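Local structure of phosphodiesterase (Pseudomonas aeruginosa, 4G75) at residues G15-Y20 with R45-V50; A60-W65 with T259-E264; T108-A113 with G140-A145. The protein is a colicin M-like bacteriocin that binds magnesium and probably kills related bacteria by hydrolysing a lipid-linked precursor of peptidoglycan. All coordinates share one frame; numbering follows the deposited sequence.

Contact 1 of 3, residues G15-Y20 with R45-V50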
loop_
_atom_site.group_PDB
_atom_site.type_symbol
_atom_site.label_atom_id
_atom_site.label_comp_id
_atom_site.label_asym_id
_atom_site.label_seq_id
_atom_site.Cartn_x
_atom_site.Cartn_y
_atom_site.Cartn_z
ATOM N N GLY A 15 -5.929 -23.710 0.478
ATOM C CA GLY A 15 -6.362 -24.299 1.730
ATOM C C GLY A 15 -5.955 -23.531 2.969
ATOM O O GLY A 15 -6.405 -23.846 4.064
ATOM N N ASP A 16 -5.106 -22.521 2.809
ATOM C CA ASP A 16 -4.750 -21.665 3.937
ATOM C C ASP A 16 -5.852 -20.673 4.285
ATOM O O ASP A 16 -5.835 -20.067 5.359
ATOM C CB ASP A 16 -3.463 -20.897 3.649
ATOM C CG ASP A 16 -2.237 -21.776 3.740
ATOM O OD1 ASP A 16 -2.136 -22.536 4.726
ATOM O OD2 ASP A 16 -1.375 -21.691 2.840
ATOM N N PHE A 17 -6.819 -20.526 3.387
ATOM C CA PHE A 17 -7.803 -19.460 3.524
ATOM C C PHE A 17 -9.200 -19.951 3.860
ATOM O O PHE A 17 -9.788 -20.740 3.136
ATOM C CB PHE A 17 -7.767 -18.572 2.285
ATOM C CG PHE A 17 -6.404 -18.016 2.024
ATOM C CD1 PHE A 17 -5.566 -18.603 1.091
ATOM C CD2 PHE A 17 -5.931 -16.950 2.771
ATOM C CE1 PHE A 17 -4.288 -18.109 0.880
ATOM C CE2 PHE A 17 -4.661 -16.459 2.566
ATOM C CZ PHE A 17 -3.838 -17.036 1.622
ATOM N N SER A 18 -9.704 -19.462 4.987
ATOM C CA SER A 18 -10.969 -19.924 5.549
ATOM C C SER A 18 -12.134 -19.803 4.571
ATOM O O SER A 18 -13.024 -20.650 4.542
ATOM C CB SER A 18 -11.274 -19.156 6.835
ATOM O OG SER A 18 -10.232 -19.337 7.781
ATOM N N ALA A 19 -12.130 -18.744 3.769
ATOM C CA ALA A 19 -13.231 -18.535 2.834
ATOM C C ALA A 19 -13.254 -19.611 1.754
ATOM O O ALA A 19 -14.315 -20.123 1.394
ATOM C CB ALA A 19 -13.158 -17.137 2.212
ATOM N N TYR A 20 -12.078 -19.945 1.235
ATOM C CA TYR A 20 -11.948 -21.024 0.277
ATOM C C TYR A 20 -12.421 -22.332 0.905
ATOM O O TYR A 20 -13.195 -23.074 0.297
ATOM C CB TYR A 20 -10.502 -21.151 -0.203
ATOM C CG TYR A 20 -10.239 -22.427 -0.956
ATOM C CD1 TYR A 20 -10.433 -22.501 -2.333
ATOM C CD2 TYR A 20 -9.815 -23.568 -0.287
ATOM C CE1 TYR A 20 -10.199 -23.672 -3.021
ATOM C CE2 TYR A 20 -9.580 -24.748 -0.966
ATOM C CZ TYR A 20 -9.779 -24.796 -2.328
ATOM O OH TYR A 20 -9.542 -25.976 -2.989
ATOM N N ARG A 45 -7.129 -15.930 -5.294
ATOM C CA ARG A 45 -6.810 -14.514 -5.195
ATOM C C ARG A 45 -6.018 -14.245 -3.920
ATOM O O ARG A 45 -5.036 -13.511 -3.937
ATOM C CB ARG A 45 -8.066 -13.641 -5.264
ATOM C CG ARG A 45 -8.826 -13.734 -6.590
ATOM C CD ARG A 45 -9.730 -12.509 -6.795
ATOM N NE ARG A 45 -10.683 -12.360 -5.702
ATOM C CZ ARG A 45 -11.850 -12.995 -5.636
ATOM N NH1 ARG A 45 -12.216 -13.819 -6.611
ATOM N NH2 ARG A 45 -12.649 -12.815 -4.595
ATOM N N ASP A 46 -6.435 -14.851 -2.813
ATOM C CA ASP A 46 -5.731 -14.660 -1.547
ATOM C C ASP A 46 -4.283 -15.135 -1.625
ATOM O O ASP A 46 -3.388 -14.529 -1.031
ATOM C CB ASP A 46 -6.452 -15.394 -0.410
ATOM C CG ASP A 46 -7.738 -14.714 0.001
ATOM O OD1 ASP A 46 -7.980 -13.560 -0.426
ATOM O OD2 ASP A 46 -8.504 -15.337 0.768
ATOM N N VAL A 47 -4.057 -16.229 -2.346
ATOM C CA VAL A 47 -2.703 -16.738 -2.533
ATOM C C VAL A 47 -1.831 -15.659 -3.167
ATOM O O VAL A 47 -0.679 -15.460 -2.777
ATOM C CB VAL A 47 -2.695 -18.014 -3.404
ATOM C CG1 VAL A 47 -1.276 -18.317 -3.906
ATOM C CG2 VAL A 47 -3.243 -19.196 -2.608
ATOM N N ALA A 48 -2.385 -14.969 -4.154
ATOM C CA ALA A 48 -1.670 -13.872 -4.786
ATOM C C ALA A 48 -1.480 -12.723 -3.807
ATOM O O ALA A 48 -0.378 -12.201 -3.673
ATOM C CB ALA A 48 -2.411 -13.398 -6.038
ATOM N N TYR A 49 -2.547 -12.351 -3.104
ATOM C CA TYR A 49 -2.499 -11.192 -2.209
ATOM C C TYR A 49 -1.433 -11.315 -1.116
ATOM O O TYR A 49 -0.739 -10.329 -0.801
ATOM C CB TYR A 49 -3.871 -10.907 -1.579
ATOM C CG TYR A 49 -4.941 -10.409 -2.536
ATOM C CD1 TYR A 49 -4.675 -9.392 -3.443
ATOM C CD2 TYR A 49 -6.232 -10.936 -2.498
ATOM C CE1 TYR A 49 -5.645 -8.921 -4.297
ATOM C CE2 TYR A 49 -7.222 -10.476 -3.354
ATOM C CZ TYR A 49 -6.924 -9.467 -4.250
ATOM O OH TYR A 49 -7.885 -8.999 -5.108
ATOM N N VAL A 50 -1.289 -12.506 -0.534
ATOM C CA VAL A 50 -0.354 -12.653 0.577
ATOM C C VAL A 50 1.103 -12.450 0.156
ATOM O O VAL A 50 1.971 -12.297 1.004
ATOM C CB VAL A 50 -0.505 -13.990 1.355
ATOM C CG1 VAL A 50 -1.887 -14.099 1.982
ATOM C CG2 VAL A 50 -0.200 -15.189 0.453
#
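The ring of Phe17 lies flat against one side chain of the 45-50 segment and touches two valines besides. Asp46 takes the face: its CB stands 3.4 Å from the centroid of the Phe17 ring and only 3° off the ring normal, a CH-pi contact made through its methylene. Because Asp46 CG is anti to its own carbonyl carbon (chi1 -73°), the carboxylate passes back over the root of the aromatic, with Asp46 OD2 at 3.6 Å from Phe17 CG, and the carboxylate plane is turned 62° from that of the ring. Val50 comes from the far end and meets the rim near the ring plane, its CG1 at 3.5 Å from Phe17 CZ. The backbone N of Val47 lies obliquely to the ring, 3.7 Å from Phe17 CE1, and Val47 CG2 packs on the same atom at 3.8 Å. On the face away from Asp46, the CB of Asp16 lies offset toward the rim, which leaves the aromatic between its sequence neighbour and the helix. Phe17 itself occupies the N-cap position of helix 18-24, and Asn111 of helix 106-113 bonds the amide of Ser18. What results is a buried aromatic at a helix start, packed by CH-pi and apolar contacts on the C-terminal part of helix 34-49 and the residue that follows, within the helical part of this bacteriocin.

Contact 2 of 3, residues A60-W65 with T259-E264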
loop_
_atom_site.group_PDB
_atom_site.type_symbol
_atom_site.label_atom_id
_atom_site.label_comp_id
_atom_site.label_asym_id
_atom_site.label_seq_id
_atom_site.Cartn_x
_atom_site.Cartn_y
_atom_site.Cartn_z
ATOM N N ALA A 60 -8.237 -9.025 -13.331
ATOM C CA ALA A 60 -8.968 -10.127 -13.937
ATOM C C ALA A 60 -10.462 -9.983 -13.662
ATOM O O ALA A 60 -11.287 -10.210 -14.544
ATOM C CB ALA A 60 -8.444 -11.462 -13.427
ATOM N N LEU A 61 -10.805 -9.606 -12.435
ATOM C CA LEU A 61 -12.197 -9.395 -12.073
ATOM C C LEU A 61 -12.782 -8.249 -12.887
ATOM O O LEU A 61 -13.838 -8.391 -13.503
ATOM C CB LEU A 61 -12.327 -9.087 -10.576
ATOM C CG LEU A 61 -11.901 -10.246 -9.673
ATOM C CD1 LEU A 61 -11.952 -9.846 -8.209
ATOM C CD2 LEU A 61 -12.777 -11.467 -9.934
ATOM N N TRP A 62 -12.084 -7.117 -12.894
ATOM C CA TRP A 62 -12.573 -5.934 -13.595
ATOM C C TRP A 62 -12.718 -6.178 -15.087
ATOM O O TRP A 62 -13.719 -5.784 -15.690
ATOM C CB TRP A 62 -11.666 -4.719 -13.359
ATOM C CG TRP A 62 -12.257 -3.461 -13.925
ATOM C CD1 TRP A 62 -12.026 -2.923 -15.164
ATOM C CD2 TRP A 62 -13.214 -2.607 -13.290
ATOM N NE1 TRP A 62 -12.768 -1.778 -15.326
ATOM C CE2 TRP A 62 -13.503 -1.559 -14.190
ATOM C CE3 TRP A 62 -13.844 -2.616 -12.040
ATOM C CZ2 TRP A 62 -14.393 -0.535 -13.881
ATOM C CZ3 TRP A 62 -14.731 -1.595 -11.736
ATOM C CH2 TRP A 62 -14.997 -0.570 -12.655
ATOM N N ALA A 63 -11.714 -6.811 -15.684
ATOM C CA ALA A 63 -11.738 -7.073 -17.117
ATOM C C ALA A 63 -12.994 -7.861 -17.477
ATOM O O ALA A 63 -13.580 -7.663 -18.544
ATOM C CB ALA A 63 -10.487 -7.815 -17.557
ATOM N N GLN A 64 -13.415 -8.754 -16.591
ATOM C CA GLN A 64 -14.651 -9.503 -16.804
ATOM C C GLN A 64 -15.852 -8.582 -16.663
ATOM O O GLN A 64 -16.696 -8.485 -17.555
ATOM C CB GLN A 64 -14.775 -10.641 -15.792
ATOM C CG GLN A 64 -13.736 -11.736 -15.934
ATOM C CD GLN A 64 -13.780 -12.707 -14.771
ATOM O OE1 GLN A 64 -14.674 -13.549 -14.681
ATOM N NE2 GLN A 64 -12.816 -12.591 -13.870
ATOM N N TRP A 65 -15.921 -7.909 -15.518
ATOM C CA TRP A 65 -17.002 -6.983 -15.207
ATOM C C TRP A 65 -17.227 -6.003 -16.357
ATOM O O TRP A 65 -18.354 -5.818 -16.823
ATOM C CB TRP A 65 -16.642 -6.208 -13.944
ATOM C CG TRP A 65 -17.767 -5.496 -13.283
ATOM C CD1 TRP A 65 -19.035 -5.333 -13.755
ATOM C CD2 TRP A 65 -17.710 -4.799 -12.031
ATOM N NE1 TRP A 65 -19.782 -4.602 -12.860
ATOM C CE2 TRP A 65 -18.990 -4.258 -11.796
ATOM C CE3 TRP A 65 -16.706 -4.595 -11.080
ATOM C CZ2 TRP A 65 -19.290 -3.521 -10.653
ATOM C CZ3 TRP A 65 -17.002 -3.862 -9.949
ATOM C CH2 TRP A 65 -18.285 -3.333 -9.744
ATOM N N THR A 259 -3.725 1.524 -15.390
ATOM C CA THR A 259 -4.065 2.839 -15.931
ATOM C C THR A 259 -5.488 2.839 -16.496
ATOM O O THR A 259 -6.255 3.778 -16.268
ATOM C CB THR A 259 -3.064 3.276 -17.015
ATOM O OG1 THR A 259 -1.737 3.202 -16.483
ATOM C CG2 THR A 259 -3.338 4.702 -17.471
ATOM N N ARG A 260 -5.840 1.781 -17.221
ATOM C CA ARG A 260 -7.186 1.664 -17.767
ATOM C C ARG A 260 -8.204 1.538 -16.642
ATOM O O ARG A 260 -9.234 2.213 -16.651
ATOM C CB ARG A 260 -7.298 0.484 -18.734
ATOM C CG ARG A 260 -8.629 0.446 -19.473
ATOM C CD ARG A 260 -8.692 -0.697 -20.479
ATOM N NE ARG A 260 -10.025 -0.812 -21.058
ATOM C CZ ARG A 260 -10.340 -1.624 -22.060
ATOM N NH1 ARG A 260 -9.411 -2.398 -22.603
ATOM N NH2 ARG A 260 -11.588 -1.659 -22.519
ATOM N N LEU A 261 -7.906 0.685 -15.663
ATOM C CA LEU A 261 -8.772 0.545 -14.497
ATOM C C LEU A 261 -9.024 1.898 -13.826
ATOM O O LEU A 261 -10.158 2.233 -13.474
ATOM C CB LEU A 261 -8.163 -0.440 -13.492
ATOM C CG LEU A 261 -8.903 -0.595 -12.162
ATOM C CD1 LEU A 261 -10.331 -1.053 -12.392
ATOM C CD2 LEU A 261 -8.173 -1.569 -11.246
ATOM N N GLY A 262 -7.961 2.677 -13.643
ATOM C CA GLY A 262 -8.082 3.967 -12.990
ATOM C C GLY A 262 -8.994 4.922 -13.729
ATOM O O GLY A 262 -9.653 5.768 -13.121
ATOM N N ARG A 263 -9.027 4.791 -15.049
ATOM C CA ARG A 263 -9.858 5.662 -15.874
ATOM C C ARG A 263 -11.322 5.235 -15.893
ATOM O O ARG A 263 -12.196 6.021 -16.246
ATOM C CB ARG A 263 -9.303 5.728 -17.298
ATOM C CG ARG A 263 -8.043 6.554 -17.404
ATOM C CD ARG A 263 -7.250 6.254 -18.664
ATOM N NE ARG A 263 -6.000 7.013 -18.680
ATOM C CZ ARG A 263 -5.051 6.871 -19.597
ATOM N NH1 ARG A 263 -5.211 5.999 -20.583
ATOM N NH2 ARG A 263 -3.947 7.602 -19.529
ATOM N N GLU A 264 -11.592 3.996 -15.499
ATOM C CA GLU A 264 -12.942 3.457 -15.593
ATOM C C GLU A 264 -13.609 3.234 -14.241
ATOM O O GLU A 264 -14.829 3.209 -14.145
ATOM C CB GLU A 264 -12.925 2.131 -16.347
ATOM C CG GLU A 264 -12.300 2.198 -17.720
ATOM C CD GLU A 264 -12.404 0.879 -18.453
ATOM O OE1 GLU A 264 -12.909 -0.096 -17.854
ATOM O OE2 GLU A 264 -11.984 0.820 -19.630
#
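Glu264 OE1 is gripped by two indole N-H groups, one from Trp62 across the contact and one from Trp68. The bond from Trp62 NE1 to Glu264 OE1 is 3.0 Å long and nearly straight at 175°, with the oxygen close to the plane of the indole. Seen from the acid, the donor arrives on the anti side, tilted 28° out of the carboxylate plane. The other oxygen is occupied one helical turn back, where Arg260 NE reaches Glu264 OE2 at 2.9 Å from above the carboxylate, forming a salt bridge within the helix. With a guanidinium and two N-H donors around it, the acid would probably favour its ionised form, and bonds to both oxygens restrain its rotation. Over the Trp62 indole lies Leu261: its CD1 methyl sits 3.4 Å from the centroid of the five-membered ring, a CH-pi contact offset toward the rim of the whole indole. With CG anti to the backbone N (chi1 -172°), the Trp62 indole extends to the partner helix, presenting its N-H edge to Glu264 and a face to Leu261. Trp68 also forms a cation-pi pair with Arg260; its ring meets that of Trp62 steeply, and Phe85 also meets Trp62, at a more moderate tilt. Helix 255-264, which follows strand 229-243 and precedes strand 275-278 in the chain, is thereby joined to helix 55-65, with helix 81-102 contributing Phe85.

Contact 3 of 3, residues T108-A113 with G140-A145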
loop_
_atom_site.group_PDB
_atom_site.type_symbol
_atom_site.label_atom_id
_atom_site.label_comp_id
_atom_site.label_asym_id
_atom_site.label_seq_id
_atom_site.Cartn_x
_atom_site.Cartn_y
_atom_site.Cartn_z
ATOM N N THR A 108 -3.272 -15.005 8.631
ATOM C CA THR A 108 -4.210 -14.714 9.714
ATOM C C THR A 108 -4.946 -13.397 9.463
ATOM O O THR A 108 -6.146 -13.290 9.694
ATOM C CB THR A 108 -3.506 -14.652 11.078
ATOM O OG1 THR A 108 -2.920 -15.927 11.373
ATOM C CG2 THR A 108 -4.495 -14.289 12.175
ATOM N N ALA A 109 -4.214 -12.394 8.999
ATOM C CA ALA A 109 -4.802 -11.091 8.744
ATOM C C ALA A 109 -5.935 -11.203 7.726
ATOM O O ALA A 109 -6.991 -10.611 7.906
ATOM C CB ALA A 109 -3.732 -10.116 8.260
HETATM N N MSE A 110 -5.717 -11.975 6.666
HETATM C CA MSE A 110 -6.735 -12.129 5.635
HETATM C C MSE A 110 -7.913 -12.968 6.127
HETATM O O MSE A 110 -9.061 -12.634 5.866
HETATM C CB MSE A 110 -6.154 -12.739 4.364
HETATM C CG MSE A 110 -7.193 -12.954 3.278
HETATM SE SE MSE A 110 -7.947 -11.261 2.636
HETATM C CE MSE A 110 -6.488 -10.833 1.404
ATOM N N ASN A 111 -7.639 -14.054 6.837
ATOM C CA ASN A 111 -8.735 -14.873 7.357
ATOM C C ASN A 111 -9.601 -14.111 8.345
ATOM O O ASN A 111 -10.826 -14.256 8.353
ATOM C CB ASN A 111 -8.216 -16.171 7.972
ATOM C CG ASN A 111 -7.709 -17.140 6.926
ATOM O OD1 ASN A 111 -8.136 -17.100 5.775
ATOM N ND2 ASN A 111 -6.790 -18.019 7.325
ATOM N N ARG A 112 -8.967 -13.286 9.171
ATOM C CA ARG A 112 -9.708 -12.450 10.108
ATOM C C ARG A 112 -10.585 -11.469 9.340
ATOM O O ARG A 112 -11.764 -11.294 9.656
ATOM C CB ARG A 112 -8.756 -11.703 11.053
ATOM C CG ARG A 112 -9.439 -11.133 12.290
ATOM C CD ARG A 112 -8.505 -10.267 13.137
ATOM N NE ARG A 112 -7.269 -10.953 13.523
ATOM C CZ ARG A 112 -7.173 -11.865 14.490
ATOM N NH1 ARG A 112 -8.249 -12.241 15.172
ATOM N NH2 ARG A 112 -6.002 -12.423 14.757
ATOM N N ALA A 113 -10.004 -10.836 8.323
ATOM C CA ALA A 113 -10.736 -9.899 7.489
ATOM C C ALA A 113 -11.915 -10.556 6.767
ATOM O O ALA A 113 -12.931 -9.906 6.517
ATOM C CB ALA A 113 -9.788 -9.217 6.465
ATOM N N GLY A 140 3.029 -3.124 4.234
ATOM C CA GLY A 140 3.342 -4.460 3.743
ATOM C C GLY A 140 2.612 -4.865 2.474
ATOM O O GLY A 140 2.202 -4.013 1.681
ATOM N N VAL A 141 2.436 -6.175 2.284
ATOM C CA VAL A 141 1.926 -6.701 1.008
ATOM C C VAL A 141 0.513 -6.236 0.673
ATOM O O VAL A 141 0.127 -6.236 -0.491
ATOM C CB VAL A 141 1.973 -8.259 0.937
ATOM C CG1 VAL A 141 3.396 -8.759 1.090
ATOM C CG2 VAL A 141 1.049 -8.891 1.977
ATOM N N TYR A 142 -0.259 -5.843 1.684
ATOM C CA TYR A 142 -1.641 -5.425 1.446
ATOM C C TYR A 142 -1.778 -3.918 1.274
ATOM O O TYR A 142 -2.860 -3.421 0.961
ATOM C CB TYR A 142 -2.570 -5.854 2.593
ATOM C CG TYR A 142 -2.652 -7.348 2.866
ATOM C CD1 TYR A 142 -2.988 -8.241 1.857
ATOM C CD2 TYR A 142 -2.431 -7.852 4.138
ATOM C CE1 TYR A 142 -3.076 -9.594 2.103
ATOM C CE2 TYR A 142 -2.526 -9.209 4.397
ATOM C CZ TYR A 142 -2.849 -10.070 3.373
ATOM O OH TYR A 142 -2.948 -11.423 3.610
ATOM N N THR A 143 -0.695 -3.181 1.485
ATOM C CA THR A 143 -0.804 -1.725 1.588
ATOM C C THR A 143 -1.153 -1.022 0.271
ATOM O O THR A 143 -2.015 -0.135 0.249
ATOM C CB THR A 143 0.453 -1.105 2.229
ATOM O OG1 THR A 143 0.497 -1.477 3.615
ATOM C CG2 THR A 143 0.419 0.429 2.121
ATOM N N PRO A 144 -0.488 -1.400 -0.829
ATOM C CA PRO A 144 -0.903 -0.759 -2.082
ATOM C C PRO A 144 -2.373 -1.036 -2.409
ATOM O O PRO A 144 -3.089 -0.133 -2.852
ATOM C CB PRO A 144 0.019 -1.401 -3.117
ATOM C CG PRO A 144 1.278 -1.708 -2.328
ATOM C CD PRO A 144 0.754 -2.183 -0.987
ATOM N N ALA A 145 -2.824 -2.266 -2.195
ATOM C CA ALA A 145 -4.225 -2.583 -2.463
ATOM C C ALA A 145 -5.153 -1.826 -1.519
ATOM O O ALA A 145 -6.211 -1.342 -1.926
ATOM C CB ALA A 145 -4.476 -4.093 -2.375
#
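Ala109 is the first residue of the 108-113 segment to touch Tyr142; its methyl CB lies 4.1 Å from Tyr142 CE2, on one flank of the phenol. The next residue, Met110, present as selenomethionine, touches the same side chain at two places. Its CB comes within 3.5 Å of Tyr142 OH, and its terminal methyl CE reaches Tyr142 CE1 at 3.7 Å. The methyl gets there because CG stands anti to the backbone N (chi1 178°) and the chain bends at the next two torsions, carrying the selenium and methyl round to the flank away from Ala109. The phenol end is thus lodged between two successive residues of the helix, at an oblique angle to each. The hydroxyl of this buried tyrosine is hydrogen-bonded to the carbonyl O of Arg106, at the start of the same helix. Over one face of the Tyr142 ring, Val141 CG2 lies 4.0 Å above the plane. Tyr142 stands in a type I beta turn from Gly140 to Thr143, closed by the bond from Thr143 N to Gly140 O. The contact is therefore that of a type I turn ahead of helix 143-153, whose tyrosine packs on helix 106-113.

Overall arrangement
Contacts 1 and 3 form one continuous patch, their centres about 10 Å apart. Asn111 of contact 3 joins them, its ND2 at 3.0 Å from Asp16 O, and Val50 CG1 lies 3.3 Å from Tyr142 OH, so Val50, a partner of Phe17, also packs on Tyr142. Contact 2 is more remote, its centre about 22 Å from that of contact 1, yet the two touch where Arg45 CD packs on Leu61 CD1 at 3.7 Å. Contact 3 is nested within the long loop that contact 2 closes, with nearest atoms about 10 Å apart. All three lie away from the magnesium site of Val211, Glu213 and Asp241, though Pro144 in contact 3 packs on Asn209 and Thr210, just before Val211.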